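Local coordinates for protein ribose-5-phosphate isomerase RpiB (Thermotoga maritima, PDB 1O1X) that probably interconverts ribose 5-phosphate and ribulose 5-phosphate, at residues A18-H21 against A22-E25; V61-S64 against I65-E69; A86-Y90 against R91-A95; M103-L106 against A107-N111; R144-R147 against R148-I152. All coordinates share one frame; numbering follows the deposited sequence. Where two conformers were deposited one is given.

Interaction 1. Residues A18-H21 against A22-E25; sequences ASDH and AAFE
Asp-20 reaches over the start of the turn that follows it, and its OD1 lies 3.3 Å from the backbone N of Ala-23, a weak hydrogen bond bent to 145° at the hydrogen. The same oxygen stands 3.7 Å from CB of Ala-22. Across the turn, N of Phe-24 makes a weak but fairly straight bond to O of His-21 at 3.4 Å, which closes a type I beta turn from His-21 to Phe-24. Water 1 lies 3.1 Å from O of His-21 and accepts a proton from N of Glu-25. This is the loop that leads from strand 14-18 of the parallel sheet into helix 24-36, with Ala-23 as N-cap residue; Asp-20 and His-21 are predicted to bind ribulose 5-phosphate. The imidazole of His-21 is folded back by its first torsion (57°), so that one face of the ring lies over N of Ala-22, with CG 3.2 Å from that atom. Behind this first shell, OG of Ser-19 donates to O of Asp-20 at 2.9 Å, and this OG lies 3.6 Å from CA of Phe-24. Farther out, Tyr-54 and Val-52 pack on Asp-20, and Arg-148 of the second subunit packs against His-21.

Interaction 2. Residues V61-S64 against I65-E69; sequences VVQS and ILSNE
With CG1 of Val-62 anti to its backbone N (chi1 164°) and CG of Leu-66 swung beside its own N (chi1 -64°), the two side chains run side by side one helical turn apart, CG1 of Val-62 meeting CD1 of Leu-66 at 3.7 Å. One residue earlier, CG1 of Val-61 and CG1 of Ile-65 approach less closely, at 4.4 Å. Their backbones are joined by regular helical bonds, of which N of Leu-66 to O of Val-62 is nearly straight at 174°. The helix 54-66 ends here in a Schellman motif: Asn-68 takes a positive phi, N of Glu-69 reaches back to O of Ser-64 at 2.8 Å, and N of Asn-68 bonds to O of Ile-65 at 3.1 Å. Beside this ending, in the conformer given, OG of Ser-67 lies 2.9 Å from O of Gln-63 and 3.2 Å from O of Ser-64, two acceptors for a single proton. Water 2 makes a tentative link from that hydroxyl to NE2 of Gln-63, which also has a second conformer. Val-61 and Ser-64 rest on strand 14-18, while Ile-65 and Leu-66 touch Ile-93 and Val-62 touches Tyr-90.

Interaction 3. Residues A86-Y90 against R91-A95; sequences AANRY and RGIRA
Two successive beta turns carry the chain from helix 81-87 into strand 95-97, and Asn-88 and Ala-95 join the two ends of this connection. The carboxamide of Asn-88 meets the backbone of Ala-95 with both of its polar atoms: OD1 accepts from N of Ala-95 at 2.9 Å, and ND2 donates to O of Ala-95, also at 2.9 Å. Both bonds are nearly straight, at 172° and 174°, and O of Ala-95 lies in the amide plane, receiving the proton on a lone pair. Farther round, N of Ile-93 bonds to O of Tyr-90 at 3.1 Å, closing a type II turn in which Gly-92 adopts backbone angles that would jam a side chain against the preceding carbonyl. Inside the bend, CB of Ala-87 packs on CB of Ala-95 at 3.8 Å, and CG1 of Ile-93 on CB of Tyr-90 at 3.7 Å. NH2 of Arg-89 bonds to O of Ile-93 of the second subunit. Were Asn-88 an alanine, both amide bonds would go, and the buried N and O of Ala-95 would probably lose these mates. The paired, nearly straight bonds imply an amide held in one orientation, its oxygen facing an N-H and its nitrogen a C=O.

Interaction 4. Residues M103-L106 against A107-N111; sequences MARL and ARSHN
Leu-106 and His-110, one helical turn apart and pointing the same way, form the tight part of this contact. CD2 of Leu-106 sits 3.7 Å from the centroid of the His-110 ring, only 18° off its normal, a CH-pi contact over one face. Both CG atoms lie anti to their carbonyl carbons (chi1 -71° and -63°), which lines the methyl up with the ring. The backbone joins them too: O of Leu-106 accepts from N of His-110 at 2.8 Å, and receives a weak second bond from N of Asn-111 at 3.5 Å. His-110 is the predicted proton donor. By contrast, Arg-105 and Ser-109, also four residues apart, meet loosely, CG of the arginine standing 4.2 Å from OG of the serine, and water 3 links them. It accepts from NH1 of Arg-105, in the guanidinium plane, and donates to OG of Ser-109, each at 2.8 Å; NH2 of Arg-105 pairs with Asp-102. The contact lies at the C-terminal end of helix 101-109, in the beta-alpha-beta unit between strands 95-97 and 115-117. Ala-104 and Arg-108 pack on helix 125-137, the ring of His-110 stacks on His-145, and Leu-106 touches Thr-79 of the second subunit and Trp-130 of the fourth.

Interaction 5. Residues R144-R147 against R148-I152; sequences RHER and RIRKI
The guanidinium of Arg-148 has O of Arg-144 above one face, 3.7 Å from the plane and offset toward the rim, and ND1 of His-145 at its edge. That imidazole is turned 69° from the guanidinium, and water 4 joins the two, lying 2.7 Å from ND1 of His-145, in the plane of the ring, and accepting from NH1 of Arg-148 at 3.1 Å. A second guanidinium, that of Arg-150, meets the carboxylate of Glu-146 at its edge. NE of Arg-150 donates to OE2 of Glu-146 at 2.8 Å and 173°, a salt bridge in the guanidinium plane that uses the anti lone pair of the carboxylate, whose own plane stands 87° away. Glu-146 gets there by bending at chi2, which turns the carboxylate toward the next turn of the helix. Loss of this carboxylate to an alanine at Glu-146 is likely to leave Arg-150 without its charged mate and freer to turn. One turn apart, the aliphatic parts of Arg-147 and Lys-151 lie alongside, CG of Arg-147 4.0 Å from CE of Lys-151. Arg-144 and Arg-148 are predicted to bind ribulose 5-phosphate. Helix 145-152 lies at the surface of the chain, packed beside the end of helix 101-109, while Arg-148 and Lys-151 form salt bridges with Asp-53 and, for the lysine, also Asp-56 of the second subunit.

Overall arrangement
All five contacts are local and follow one another in series; none encloses or crosses another. Interaction 1 closes the turn from strand 14-18 into helix 24-36, and its Ala-18 touches Val-61 of interaction 2, at the end of helix 54-66. Interaction 2 packs in turn on interaction 3, the link from helix 81-87 to strand 95-97. Interaction 4 ends helix 101-109 and meets interaction 3 where Arg-94 reaches O of Asn-111. Interaction 5, on the C-terminal helix, touches both 3 and 4. Interactions 1 and 5 have centres about 31 Å apart within the chain, yet in the tetramer they meet across subunits, consistent with a shared substrate site.

Interaction 1. Residues A18-H21 against A22-E25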
loop_
_atom_site.group_PDB
_atom_site.type_symbol
_atom_site.label_atom_id
_atom_site.label_comp_id
_atom_site.label_asym_id
_atom_site.label_seq_id
_atom_site.Cartn_x
_atom_site.Cartn_y
_atom_site.Cartn_z
ATOM N N ALA A 18 10.534 -14.097 14.851
ATOM C CA ALA A 18 11.624 -14.594 14.037
ATOM C C ALA A 18 11.628 -13.924 12.667
ATOM O O ALA A 18 10.608 -13.454 12.175
ATOM C CB ALA A 18 11.556 -16.102 13.888
ATOM N N SER A 19 12.801 -13.915 12.063
ATOM C CA SER A 19 13.008 -13.397 10.716
ATOM C C SER A 19 14.149 -14.118 9.999
ATOM O O SER A 19 14.996 -14.757 10.626
ATOM C CB SER A 19 13.335 -11.921 10.778
ATOM O OG SER A 19 14.672 -11.688 11.184
ATOM N N ASP A 20 14.201 -13.949 8.680
ATOM C CA ASP A 20 15.420 -14.281 7.971
ATOM C C ASP A 20 16.356 -13.079 8.000
ATOM O O ASP A 20 16.115 -12.096 8.717
ATOM C CB ASP A 20 15.108 -14.837 6.568
ATOM C CG ASP A 20 14.599 -13.790 5.590
ATOM O OD1 ASP A 20 14.364 -12.619 6.023
ATOM O OD2 ASP A 20 14.460 -14.079 4.355
ATOM N N HIS A 21 17.474 -13.176 7.300
ATOM C CA HIS A 21 18.446 -12.104 7.248
ATOM C C HIS A 21 17.935 -10.811 6.593
ATOM O O HIS A 21 18.377 -9.727 6.975
ATOM C CB HIS A 21 19.699 -12.594 6.508
ATOM C CG HIS A 21 19.419 -13.101 5.123
ATOM N ND1 HIS A 21 18.660 -14.228 4.874
ATOM C CD2 HIS A 21 19.775 -12.611 3.910
ATOM C CE1 HIS A 21 18.550 -14.401 3.570
ATOM N NE2 HIS A 21 19.242 -13.449 2.964
ATOM N N ALA A 22 17.088 -10.932 5.571
ATOM C CA ALA A 22 16.563 -9.765 4.837
ATOM C C ALA A 22 15.685 -8.848 5.738
ATOM O O ALA A 22 15.676 -7.640 5.554
ATOM C CB ALA A 22 15.742 -10.193 3.661
ATOM N N ALA A 23 14.997 -9.419 6.710
ATOM C CA ALA A 23 14.151 -8.626 7.582
ATOM C C ALA A 23 14.713 -8.531 8.997
ATOM O O ALA A 23 13.986 -8.119 9.882
ATOM C CB ALA A 23 12.741 -9.192 7.619
ATOM N N PHE A 24 16.003 -8.854 9.179
ATOM C CA PHE A 24 16.640 -8.797 10.490
ATOM C C PHE A 24 16.517 -7.411 11.130
ATOM O O PHE A 24 16.257 -7.282 12.315
ATOM C CB PHE A 24 18.146 -9.185 10.406
ATOM C CG PHE A 24 18.905 -9.048 11.727
ATOM C CD1 PHE A 24 18.716 -9.957 12.754
ATOM C CD2 PHE A 24 19.789 -8.014 11.934
ATOM C CE1 PHE A 24 19.385 -9.813 13.960
ATOM C CE2 PHE A 24 20.455 -7.888 13.129
ATOM C CZ PHE A 24 20.241 -8.784 14.141
ATOM N N GLU A 25 16.758 -6.362 10.362
ATOM C CA GLU A 25 16.751 -5.016 10.916
ATOM C C GLU A 25 15.398 -4.632 11.465
ATOM O O GLU A 25 15.295 -4.124 12.591
ATOM C CB GLU A 25 17.197 -4.022 9.866
ATOM C CG GLU A 25 17.307 -2.585 10.348
ATOM C CD GLU A 25 17.533 -1.634 9.165
ATOM O OE1 GLU A 25 18.563 -1.780 8.486
ATOM O OE2 GLU A 25 16.619 -0.811 8.873
HETATM O O HOH W 1 18.116 -6.757 7.715
#

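Interaction 2. Residues V61-S64 against I65-E69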
loop_
_atom_site.group_PDB
_atom_site.type_symbol
_atom_site.label_atom_id
_atom_site.label_comp_id
_atom_site.label_asym_id
_atom_site.label_seq_id
_atom_site.Cartn_x
_atom_site.Cartn_y
_atom_site.Cartn_z
ATOM N N VAL A 61 8.689 -20.417 15.334
ATOM C CA VAL A 61 7.552 -19.634 15.845
ATOM C C VAL A 61 6.263 -20.484 15.852
ATOM O O VAL A 61 5.506 -20.487 16.829
ATOM C CB VAL A 61 7.353 -18.309 15.076
ATOM C CG1 VAL A 61 6.026 -17.628 15.438
ATOM C CG2 VAL A 61 8.497 -17.348 15.350
ATOM N N VAL A 62 6.052 -21.227 14.783
ATOM C CA VAL A 62 4.944 -22.161 14.697
ATOM C C VAL A 62 4.937 -23.121 15.857
ATOM O O VAL A 62 3.884 -23.343 16.477
ATOM C CB VAL A 62 4.946 -22.904 13.380
ATOM C CG1 VAL A 62 4.051 -24.124 13.431
ATOM C CG2 VAL A 62 4.530 -21.927 12.218
ATOM N N GLN A 63 6.072 -23.719 16.148
ATOM C CA GLN A 63 6.126 -24.701 17.214
ATOM C C GLN A 63 5.736 -24.040 18.554
ATOM O O GLN A 63 5.054 -24.609 19.382
ATOM C CB GLN A 63 7.534 -25.300 17.264
ATOM C CG GLN A 63 7.922 -26.003 18.554
ATOM C CD GLN A 63 7.128 -27.241 18.777
ATOM O OE1 GLN A 63 6.658 -27.870 17.812
ATOM N NE2 GLN A 63 6.958 -27.611 20.053
ATOM N N SER A 64 6.195 -22.824 18.741
ATOM C CA SER A 64 5.919 -22.094 19.957
ATOM C C SER A 64 4.407 -21.770 20.108
ATOM O O SER A 64 3.837 -21.906 21.200
ATOM C CB SER A 64 6.820 -20.861 19.999
ATOM O OG SER A 64 6.623 -20.208 21.216
ATOM N N ILE A 65 3.743 -21.422 19.005
ATOM C CA ILE A 65 2.307 -21.171 19.018
ATOM C C ILE A 65 1.522 -22.471 19.239
ATOM O O ILE A 65 0.621 -22.530 20.089
ATOM C CB ILE A 65 1.859 -20.495 17.718
ATOM C CG1 ILE A 65 2.429 -19.080 17.571
ATOM C CG2 ILE A 65 0.352 -20.481 17.590
ATOM C CD1 ILE A 65 2.161 -18.142 18.756
ATOM N N LEU A 66 1.858 -23.521 18.496
ATOM C CA LEU A 66 1.154 -24.799 18.621
ATOM C C LEU A 66 1.336 -25.456 19.984
ATOM O O LEU A 66 0.444 -26.166 20.445
ATOM C CB LEU A 66 1.575 -25.784 17.516
ATOM C CG LEU A 66 1.215 -25.340 16.104
ATOM C CD1 LEU A 66 1.656 -26.408 15.136
ATOM C CD2 LEU A 66 -0.276 -25.079 15.932
ATOM N N SER A 67 2.460 -25.221 20.626
ATOM C CA SER A 67 2.723 -25.752 21.982
ATOM C C SER A 67 2.137 -24.862 23.113
ATOM O O SER A 67 2.361 -25.119 24.278
ATOM C CB SER A 67 4.221 -25.937 22.202
ATOM O OG SER A 67 4.853 -24.692 22.269
ATOM N N ASN A 68 1.429 -23.799 22.753
ATOM C CA ASN A 68 0.925 -22.797 23.679
ATOM C C ASN A 68 2.034 -22.179 24.542
ATOM O O ASN A 68 1.811 -21.902 25.707
ATOM C CB ASN A 68 -0.185 -23.384 24.572
ATOM C CG ASN A 68 -0.906 -22.309 25.389
ATOM O OD1 ASN A 68 -1.145 -21.175 24.917
ATOM N ND2 ASN A 68 -1.244 -22.656 26.624
ATOM N N GLU A 69 3.222 -22.001 23.976
ATOM C CA GLU A 69 4.306 -21.330 24.658
ATOM C C GLU A 69 4.339 -19.827 24.371
ATOM O O GLU A 69 5.047 -19.096 25.013
ATOM C CB GLU A 69 5.643 -21.988 24.304
ATOM C CG GLU A 69 5.840 -23.347 24.998
ATOM C CD GLU A 69 5.851 -23.217 26.534
ATOM O OE1 GLU A 69 6.547 -22.329 27.041
ATOM O OE2 GLU A 69 5.124 -23.933 27.239
HETATM O O HOH W 2 7.429 -25.766 22.202
#

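Interaction 3. Residues A86-Y90 against R91-A95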
loop_
_atom_site.group_PDB
_atom_site.type_symbol
_atom_site.label_atom_id
_atom_site.label_comp_id
_atom_site.label_asym_id
_atom_site.label_seq_id
_atom_site.Cartn_x
_atom_site.Cartn_y
_atom_site.Cartn_z
ATOM N N ALA A 86 5.064 -20.437 4.320
ATOM C CA ALA A 86 5.639 -21.478 5.167
ATOM C C ALA A 86 4.856 -21.740 6.442
ATOM O O ALA A 86 4.630 -22.895 6.814
ATOM C CB ALA A 86 7.089 -21.149 5.495
ATOM N N ALA A 87 4.408 -20.671 7.106
ATOM C CA ALA A 87 3.743 -20.805 8.394
ATOM C C ALA A 87 2.354 -21.404 8.242
ATOM O O ALA A 87 1.915 -22.153 9.105
ATOM C CB ALA A 87 3.714 -19.464 9.158
ATOM N N ASN A 88 1.685 -21.103 7.140
ATOM C CA ASN A 88 0.320 -21.572 6.941
ATOM C C ASN A 88 0.220 -23.032 6.459
ATOM O O ASN A 88 -0.860 -23.560 6.220
ATOM C CB ASN A 88 -0.396 -20.598 6.032
ATOM C CG ASN A 88 -0.810 -19.323 6.770
ATOM O OD1 ASN A 88 -1.351 -19.398 7.901
ATOM N ND2 ASN A 88 -0.586 -18.176 6.141
ATOM N N ARG A 89 1.362 -23.705 6.354
ATOM C CA ARG A 89 1.415 -25.153 6.134
ATOM C C ARG A 89 0.850 -25.944 7.308
ATOM O O ARG A 89 0.484 -27.101 7.151
ATOM C CB ARG A 89 2.851 -25.592 5.874
ATOM C CG ARG A 89 3.327 -25.318 4.468
ATOM C CD ARG A 89 2.666 -26.228 3.438
ATOM N NE ARG A 89 3.344 -26.125 2.157
ATOM C CZ ARG A 89 3.112 -25.182 1.231
ATOM N NH1 ARG A 89 2.209 -24.231 1.413
ATOM N NH2 ARG A 89 3.815 -25.200 0.109
ATOM N N TYR A 90 0.785 -25.311 8.479
ATOM C CA TYR A 90 0.461 -26.012 9.718
ATOM C C TYR A 90 -0.971 -25.779 10.154
ATOM O O TYR A 90 -1.407 -24.627 10.322
ATOM C CB TYR A 90 1.432 -25.576 10.807
ATOM C CG TYR A 90 2.840 -25.956 10.446
ATOM C CD1 TYR A 90 3.320 -27.228 10.726
ATOM C CD2 TYR A 90 3.671 -25.059 9.791
ATOM C CE1 TYR A 90 4.579 -27.591 10.341
ATOM C CE2 TYR A 90 4.932 -25.401 9.421
ATOM C CZ TYR A 90 5.376 -26.670 9.687
ATOM O OH TYR A 90 6.638 -27.012 9.361
ATOM N N ARG A 91 -1.706 -26.859 10.364
ATOM C CA ARG A 91 -3.047 -26.736 10.918
ATOM C C ARG A 91 -2.993 -26.038 12.293
ATOM O O ARG A 91 -2.076 -26.243 13.104
ATOM C CB ARG A 91 -3.740 -28.114 11.001
ATOM C CG ARG A 91 -4.144 -28.688 9.594
ATOM C CD ARG A 91 -4.715 -30.121 9.646
ATOM N NE ARG A 91 -6.031 -30.195 10.286
ATOM C CZ ARG A 91 -6.247 -30.506 11.576
ATOM N NH1 ARG A 91 -5.238 -30.776 12.408
ATOM N NH2 ARG A 91 -7.484 -30.531 12.044
ATOM N N GLY A 92 -3.935 -25.143 12.514
ATOM C CA GLY A 92 -3.966 -24.351 13.721
ATOM C C GLY A 92 -3.270 -23.023 13.615
ATOM O O GLY A 92 -3.374 -22.229 14.542
ATOM N N ILE A 93 -2.507 -22.797 12.543
ATOM C CA ILE A 93 -1.793 -21.547 12.352
ATOM C C ILE A 93 -2.534 -20.698 11.362
ATOM O O ILE A 93 -2.922 -21.168 10.292
ATOM C CB ILE A 93 -0.333 -21.808 11.839
ATOM C CG1 ILE A 93 0.451 -22.632 12.864
ATOM C CG2 ILE A 93 0.366 -20.482 11.446
ATOM C CD1 ILE A 93 0.683 -21.946 14.238
ATOM N N ARG A 94 -2.759 -19.439 11.726
ATOM C CA ARG A 94 -3.375 -18.459 10.827
ATOM C C ARG A 94 -2.442 -17.244 10.803
ATOM O O ARG A 94 -2.484 -16.376 11.659
ATOM C CB ARG A 94 -4.788 -18.169 11.295
ATOM C CG ARG A 94 -5.743 -19.371 11.138
ATOM C CD ARG A 94 -7.173 -19.125 11.619
ATOM N NE ARG A 94 -7.134 -18.789 13.023
ATOM C CZ ARG A 94 -6.999 -19.646 14.025
ATOM N NH1 ARG A 94 -6.974 -20.943 13.831
ATOM N NH2 ARG A 94 -6.849 -19.171 15.249
ATOM N N ALA A 95 -1.523 -17.266 9.830
ATOM C CA ALA A 95 -0.503 -16.266 9.667
ATOM C C ALA A 95 -0.923 -15.255 8.613
ATOM O O ALA A 95 -1.169 -15.614 7.430
ATOM C CB ALA A 95 0.820 -16.931 9.286
#

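Interaction 4. Residues M103-L106 against A107-N111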
loop_
_atom_site.group_PDB
_atom_site.type_symbol
_atom_site.label_atom_id
_atom_site.label_comp_id
_atom_site.label_asym_id
_atom_site.label_seq_id
_atom_site.Cartn_x
_atom_site.Cartn_y
_atom_site.Cartn_z
HETATM N N MSE A 103 -5.456 -4.085 7.875
HETATM C CA MSE A 103 -5.302 -5.484 7.571
HETATM C C MSE A 103 -5.113 -6.334 8.831
HETATM O O MSE A 103 -5.688 -7.431 8.931
HETATM C CB MSE A 103 -4.175 -5.698 6.558
HETATM C CG MSE A 103 -4.509 -5.153 5.200
HETATM SE SE MSE A 103 -3.112 -5.613 3.859
HETATM C CE MSE A 103 -3.506 -7.502 3.611
ATOM N N ALA A 104 -4.316 -5.833 9.777
ATOM C CA ALA A 104 -4.109 -6.502 11.044
ATOM C C ALA A 104 -5.406 -6.533 11.829
ATOM O O ALA A 104 -5.695 -7.532 12.487
ATOM C CB ALA A 104 -3.017 -5.817 11.878
ATOM N N ARG A 105 -6.169 -5.441 11.796
ATOM C CA ARG A 105 -7.461 -5.411 12.462
ATOM C C ARG A 105 -8.355 -6.561 11.935
ATOM O O ARG A 105 -8.901 -7.323 12.701
ATOM C CB ARG A 105 -8.142 -4.044 12.296
ATOM C CG ARG A 105 -9.595 -3.980 12.786
ATOM C CD ARG A 105 -10.215 -2.623 12.600
ATOM N NE ARG A 105 -10.333 -2.224 11.184
ATOM C CZ ARG A 105 -11.297 -2.615 10.317
ATOM N NH1 ARG A 105 -12.251 -3.457 10.694
ATOM N NH2 ARG A 105 -11.303 -2.147 9.057
ATOM N N LEU A 106 -8.498 -6.668 10.622
ATOM C CA LEU A 106 -9.329 -7.691 10.037
ATOM C C LEU A 106 -8.736 -9.098 10.217
ATOM O O LEU A 106 -9.465 -10.039 10.439
ATOM C CB LEU A 106 -9.636 -7.365 8.561
ATOM C CG LEU A 106 -10.604 -6.184 8.335
ATOM C CD1 LEU A 106 -10.709 -5.820 6.906
ATOM C CD2 LEU A 106 -11.962 -6.487 8.895
ATOM N N ALA A 107 -7.419 -9.234 10.161
ATOM C CA ALA A 107 -6.773 -10.509 10.407
ATOM C C ALA A 107 -7.216 -11.076 11.773
ATOM O O ALA A 107 -7.459 -12.274 11.898
ATOM C CB ALA A 107 -5.249 -10.377 10.352
ATOM N N ARG A 108 -7.332 -10.202 12.769
ATOM C CA ARG A 108 -7.765 -10.580 14.097
ATOM C C ARG A 108 -9.271 -10.759 14.220
ATOM O O ARG A 108 -9.740 -11.789 14.689
ATOM C CB ARG A 108 -7.277 -9.526 15.086
ATOM C CG ARG A 108 -5.728 -9.513 15.246
ATOM C CD ARG A 108 -5.110 -10.721 15.991
ATOM N NE ARG A 108 -5.848 -10.905 17.218
ATOM C CZ ARG A 108 -6.510 -11.971 17.617
ATOM N NH1 ARG A 108 -6.463 -13.117 16.973
ATOM N NH2 ARG A 108 -7.253 -11.859 18.699
ATOM N N SER A 109 -10.016 -9.753 13.758
ATOM C CA SER A 109 -11.487 -9.688 13.849
ATOM C C SER A 109 -12.154 -10.826 13.105
ATOM O O SER A 109 -13.103 -11.439 13.631
ATOM C CB SER A 109 -12.021 -8.380 13.242
ATOM O OG SER A 109 -11.673 -7.332 14.098
ATOM N N HIS A 110 -11.668 -11.072 11.876
ATOM C CA HIS A 110 -12.266 -12.063 10.989
ATOM C C HIS A 110 -11.539 -13.391 10.908
ATOM O O HIS A 110 -12.177 -14.434 10.791
ATOM C CB HIS A 110 -12.430 -11.453 9.588
ATOM C CG HIS A 110 -13.363 -10.289 9.545
ATOM N ND1 HIS A 110 -13.768 -9.708 8.363
ATOM C CD2 HIS A 110 -14.026 -9.636 10.533
ATOM C CE1 HIS A 110 -14.621 -8.733 8.628
ATOM N NE2 HIS A 110 -14.788 -8.665 9.938
ATOM N N ASN A 111 -10.209 -13.382 10.944
ATOM C CA ASN A 111 -9.450 -14.614 10.741
ATOM C C ASN A 111 -8.866 -15.201 12.033
ATOM O O ASN A 111 -8.194 -16.230 11.975
ATOM C CB ASN A 111 -8.338 -14.417 9.699
ATOM C CG ASN A 111 -8.834 -13.792 8.402
ATOM O OD1 ASN A 111 -9.435 -14.464 7.533
ATOM N ND2 ASN A 111 -8.584 -12.527 8.253
HETATM O O HOH W 3 -12.834 -5.025 12.976
#

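Interaction 5. Residues R144-R147 against R148-I152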
loop_
_atom_site.group_PDB
_atom_site.type_symbol
_atom_site.label_atom_id
_atom_site.label_comp_id
_atom_site.label_asym_id
_atom_site.label_seq_id
_atom_site.Cartn_x
_atom_site.Cartn_y
_atom_site.Cartn_z
ATOM N N ARG A 144 -19.981 -15.621 12.328
ATOM C CA ARG A 144 -19.920 -16.418 11.131
ATOM C C ARG A 144 -18.521 -16.680 10.637
ATOM O O ARG A 144 -18.326 -17.496 9.738
ATOM C CB ARG A 144 -20.798 -15.797 10.039
ATOM C CG ARG A 144 -22.266 -15.754 10.450
ATOM C CD ARG A 144 -22.851 -17.177 10.710
ATOM N NE ARG A 144 -24.314 -17.232 10.653
ATOM C CZ ARG A 144 -25.001 -18.350 10.590
ATOM N NH1 ARG A 144 -24.367 -19.523 10.602
ATOM N NH2 ARG A 144 -26.291 -18.298 10.530
ATOM N N HIS A 145 -17.538 -16.019 11.241
ATOM C CA HIS A 145 -16.127 -16.227 10.864
ATOM C C HIS A 145 -15.647 -17.556 11.392
ATOM O O HIS A 145 -14.751 -18.126 10.804
ATOM C CB HIS A 145 -15.237 -15.105 11.395
ATOM C CG HIS A 145 -15.718 -13.751 11.012
ATOM N ND1 HIS A 145 -15.687 -13.296 9.709
ATOM C CD2 HIS A 145 -16.310 -12.778 11.746
ATOM C CE1 HIS A 145 -16.233 -12.090 9.671
ATOM N NE2 HIS A 145 -16.606 -11.745 10.891
ATOM N N GLU A 146 -16.230 -18.046 12.497
ATOM C CA GLU A 146 -15.715 -19.252 13.172
ATOM C C GLU A 146 -15.769 -20.483 12.253
ATOM O O GLU A 146 -14.778 -21.231 12.171
ATOM C CB GLU A 146 -16.459 -19.530 14.489
ATOM C CG GLU A 146 -16.053 -20.803 15.245
ATOM C CD GLU A 146 -14.587 -20.826 15.688
ATOM O OE1 GLU A 146 -13.973 -19.749 15.799
ATOM O OE2 GLU A 146 -14.032 -21.930 15.888
ATOM N N ARG A 147 -16.886 -20.657 11.544
ATOM C CA ARG A 147 -17.023 -21.746 10.576
ATOM C C ARG A 147 -15.891 -21.737 9.533
ATOM O O ARG A 147 -15.370 -22.786 9.146
ATOM C CB ARG A 147 -18.363 -21.684 9.874
ATOM C CG ARG A 147 -18.580 -22.821 8.879
ATOM C CD ARG A 147 -19.937 -22.778 8.233
ATOM N NE ARG A 147 -20.945 -23.044 9.244
ATOM C CZ ARG A 147 -22.245 -22.836 9.081
ATOM N NH1 ARG A 147 -22.725 -22.401 7.926
ATOM N NH2 ARG A 147 -23.070 -23.052 10.086
ATOM N N ARG A 148 -15.549 -20.546 9.073
ATOM C CA ARG A 148 -14.536 -20.391 8.023
ATOM C C ARG A 148 -13.171 -20.768 8.527
ATOM O O ARG A 148 -12.461 -21.490 7.848
ATOM C CB ARG A 148 -14.518 -18.969 7.481
ATOM C CG ARG A 148 -15.800 -18.679 6.766
ATOM C CD ARG A 148 -16.075 -17.237 6.597
ATOM N NE ARG A 148 -17.408 -17.024 6.027
ATOM C CZ ARG A 148 -18.062 -15.901 6.137
ATOM N NH1 ARG A 148 -17.516 -14.882 6.786
ATOM N NH2 ARG A 148 -19.268 -15.792 5.614
ATOM N N ILE A 149 -12.835 -20.327 9.732
ATOM C CA ILE A 149 -11.548 -20.678 10.326
ATOM C C ILE A 149 -11.407 -22.181 10.601
ATOM O O ILE A 149 -10.305 -22.776 10.424
ATOM C CB ILE A 149 -11.067 -19.745 11.471
ATOM C CG1 ILE A 149 -11.862 -19.864 12.732
ATOM C CG2 ILE A 149 -10.966 -18.270 11.003
ATOM C CD1 ILE A 149 -11.200 -19.090 13.838
ATOM N N ARG A 150 -12.494 -22.812 11.026
ATOM C CA ARG A 150 -12.505 -24.278 11.165
ATOM C C ARG A 150 -12.339 -25.015 9.814
ATOM O O ARG A 150 -11.552 -25.975 9.698
ATOM C CB ARG A 150 -13.806 -24.711 11.842
ATOM C CG ARG A 150 -13.901 -24.268 13.283
ATOM C CD ARG A 150 -15.159 -24.805 13.897
ATOM N NE ARG A 150 -15.372 -24.340 15.257
ATOM C CZ ARG A 150 -16.168 -24.933 16.136
ATOM N NH1 ARG A 150 -16.849 -26.028 15.826
ATOM N NH2 ARG A 150 -16.257 -24.423 17.345
ATOM N N LYS A 151 -13.018 -24.513 8.782
ATOM C CA LYS A 151 -12.901 -25.061 7.426
ATOM C C LYS A 151 -11.462 -25.003 6.880
ATOM O O LYS A 151 -11.055 -25.898 6.129
ATOM C CB LYS A 151 -13.888 -24.389 6.456
ATOM C CG LYS A 151 -15.307 -24.897 6.554
ATOM C CD LYS A 151 -16.241 -24.250 5.528
ATOM C CE LYS A 151 -17.612 -24.869 5.532
ATOM N NZ LYS A 151 -18.472 -24.250 4.480
ATOM N N ILE A 152 -10.694 -23.995 7.268
ATOM C CA ILE A 152 -9.279 -23.915 6.831
ATOM C C ILE A 152 -8.540 -25.221 7.200
ATOM O O ILE A 152 -7.710 -25.725 6.436
ATOM C CB ILE A 152 -8.569 -22.714 7.489
ATOM C CG1 ILE A 152 -9.126 -21.402 6.937
ATOM C CG2 ILE A 152 -7.062 -22.792 7.284
ATOM C CD1 ILE A 152 -8.695 -20.226 7.726
HETATM O O HOH W 4 -14.519 -14.379 7.476
#